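Local coordinates for protein MGS-MChE2 (Uncultured bacterium, PDB 5JD6) that probably hydrolyses carboxylic esters, as an esterase of the alpha/beta hydrolase superfamily recovered from lagoon-sediment DNA, at residues 21-26 / 83-88. Sequence-based numbering, arbitrary orientation.
Sequences PIVILH and ENVILL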
loop_
_atom_site.group_PDB
_atom_site.type_symbol
_atom_site.label_atom_id
_atom_site.label_comp_id
_atom_site.label_asym_id
_atom_site.label_seq_id
_atom_site.Cartn_x
_atom_site.Cartn_y
_atom_site.Cartn_z
ATOM N N PRO A 21 -3.700 -14.440 3.246
ATOM C CA PRO A 21 -3.653 -13.096 3.831
ATOM C C PRO A 21 -3.253 -12.004 2.841
ATOM O O PRO A 21 -2.230 -12.113 2.167
ATOM C CB PRO A 21 -2.601 -13.235 4.936
ATOM C CG PRO A 21 -1.711 -14.325 4.463
ATOM C CD PRO A 21 -2.605 -15.294 3.738
ATOM N N ILE A 22 -4.074 -10.963 2.762
ATOM C CA ILE A 22 -3.739 -9.763 2.006
ATOM C C ILE A 22 -3.560 -8.595 2.968
ATOM O O ILE A 22 -4.518 -8.161 3.610
ATOM C CB ILE A 22 -4.823 -9.409 0.969
ATOM C CG1 ILE A 22 -4.973 -10.528 -0.060
ATOM C CG2 ILE A 22 -4.492 -8.094 0.278
ATOM C CD1 ILE A 22 -6.034 -10.253 -1.104
ATOM N N VAL A 23 -2.332 -8.096 3.075
ATOM C CA VAL A 23 -2.050 -6.969 3.954
ATOM C C VAL A 23 -2.079 -5.661 3.171
ATOM O O VAL A 23 -1.346 -5.488 2.197
ATOM C CB VAL A 23 -0.691 -7.124 4.659
ATOM C CG1 VAL A 23 -0.423 -5.931 5.561
ATOM C CG2 VAL A 23 -0.661 -8.419 5.461
ATOM N N ILE A 24 -2.933 -4.743 3.610
ATOM C CA ILE A 24 -3.171 -3.495 2.901
ATOM C C ILE A 24 -2.507 -2.302 3.580
ATOM O O ILE A 24 -2.702 -2.068 4.771
ATOM C CB ILE A 24 -4.680 -3.219 2.776
ATOM C CG1 ILE A 24 -5.319 -4.195 1.788
ATOM C CG2 ILE A 24 -4.929 -1.788 2.341
ATOM C CD1 ILE A 24 -6.804 -3.986 1.603
ATOM N N LEU A 25 -1.724 -1.548 2.814
ATOM C CA LEU A 25 -1.084 -0.343 3.327
ATOM C C LEU A 25 -1.655 0.909 2.669
ATOM O O LEU A 25 -1.405 1.171 1.492
ATOM C CB LEU A 25 0.425 -0.401 3.108
ATOM C CG LEU A 25 1.179 -1.500 3.853
ATOM C CD1 LEU A 25 2.658 -1.442 3.514
ATOM C CD2 LEU A 25 0.963 -1.369 5.350
ATOM N N HIS A 26 -2.424 1.677 3.433
ATOM C CA HIS A 26 -2.988 2.925 2.935
ATOM C C HIS A 26 -1.997 4.071 3.130
ATOM O O HIS A 26 -0.997 3.922 3.833
ATOM C CB HIS A 26 -4.312 3.235 3.637
ATOM C CG HIS A 26 -4.157 3.614 5.078
ATOM N ND1 HIS A 26 -4.494 4.860 5.558
ATOM C CD2 HIS A 26 -3.698 2.910 6.139
ATOM C CE1 HIS A 26 -4.251 4.908 6.857
ATOM N NE2 HIS A 26 -3.768 3.739 7.234
ATOM N N GLU A 83 4.258 -16.831 7.014
ATOM C CA GLU A 83 5.515 -17.101 6.325
ATOM C C GLU A 83 5.606 -16.244 5.071
ATOM O O GLU A 83 6.696 -15.914 4.605
ATOM C CB GLU A 83 5.627 -18.583 5.970
ATOM C CG GLU A 83 4.833 -19.497 6.888
ATOM C CD GLU A 83 4.771 -20.923 6.377
ATOM O OE1 GLU A 83 4.307 -21.125 5.235
ATOM O OE2 GLU A 83 5.181 -21.841 7.118
ATOM N N ASN A 84 4.443 -15.891 4.531
ATOM C CA ASN A 84 4.360 -15.027 3.361
ATOM C C ASN A 84 2.985 -14.377 3.258
ATOM O O ASN A 84 1.978 -14.969 3.647
ATOM C CB ASN A 84 4.671 -15.812 2.085
ATOM C CG ASN A 84 3.613 -16.851 1.766
ATOM O OD1 ASN A 84 3.002 -17.429 2.665
ATOM N ND2 ASN A 84 3.392 -17.093 0.479
ATOM N N VAL A 85 2.948 -13.152 2.744
ATOM C CA VAL A 85 1.691 -12.434 2.563
ATOM C C VAL A 85 1.621 -11.771 1.196
ATOM O O VAL A 85 2.600 -11.745 0.451
ATOM C CB VAL A 85 1.490 -11.344 3.639
ATOM C CG1 VAL A 85 1.308 -11.967 5.012
ATOM C CG2 VAL A 85 2.657 -10.366 3.629
ATOM N N ILE A 86 0.450 -11.235 0.872
ATOM C CA ILE A 86 0.287 -10.409 -0.313
ATOM C C ILE A 86 0.167 -8.949 0.111
ATOM O O ILE A 86 -0.708 -8.597 0.902
ATOM C CB ILE A 86 -0.950 -10.819 -1.134
ATOM C CG1 ILE A 86 -0.777 -12.239 -1.675
ATOM C CG2 ILE A 86 -1.178 -9.842 -2.275
ATOM C CD1 ILE A 86 -1.949 -12.729 -2.499
ATOM N N LEU A 87 1.059 -8.108 -0.404
ATOM C CA LEU A 87 1.057 -6.690 -0.057
ATOM C C LEU A 87 0.327 -5.843 -1.094
ATOM O O LEU A 87 0.639 -5.887 -2.287
ATOM C CB LEU A 87 2.487 -6.173 0.106
ATOM C CG LEU A 87 3.277 -6.675 1.314
ATOM C CD1 LEU A 87 4.602 -5.937 1.412
ATOM C CD2 LEU A 87 2.471 -6.511 2.593
ATOM N N LEU A 88 -0.643 -5.070 -0.621
ATOM C CA LEU A 88 -1.373 -4.131 -1.462
ATOM C C LEU A 88 -1.162 -2.721 -0.925
ATOM O O LEU A 88 -1.461 -2.440 0.236
ATOM C CB LEU A 88 -2.861 -4.494 -1.504
ATOM C CG LEU A 88 -3.854 -3.525 -2.153
ATOM C CD1 LEU A 88 -3.376 -3.058 -3.517
ATOM C CD2 LEU A 88 -5.220 -4.185 -2.267
#
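I22, V23 and I24 pair in parallel with I86, L87 and L88, the axes of strands 21-25 and 85-88 approaching to 4.7 Å with a crossing angle of -27°. V23 shows how a parallel strand reaches its neighbour: its N donates to I86 O (2.8 Å), and its O accepts from L88 N (2.9 Å). The series is continued at one end by I86 N to P21 O and at the other by L25 N to L88 O, the latter 2.7 Å long and almost straight at 172°. CA-H groups of I22 and I24 add weaker contacts to the oxygens of I86 and L88.

Side chains alternate between the two faces. I24 and L88 run alongside each other in the same direction; I24 CG1 is anti to the carbonyl carbon (chi1 -71°), which sets it against L88, 4.1 Å from L88 CD2, while I22 CG1 leans obliquely against I86 CB. An alanine in place of I24 would probably take from L88 CD2 its packing against I24 and open a gap beside F35. On the other face V23 CB meets L87 CD2 at 3.8 Å, and V23 CG2 lies 4.1 Å from V85 CB. Here L73 of helix 66-80 packs on V23, L25 and L87. P21 CG touches V85 CG1 where strand 85-91 begins.

The pairing joins central strands of the alpha/beta hydrolase sheet, and strand 85-91 runs on into the probable nucleophile elbow around S91. Backbone N-H and C=O groups satisfy each other across the strands, flanked by largely apolar side chains on both faces, so little polar character is left within the contact.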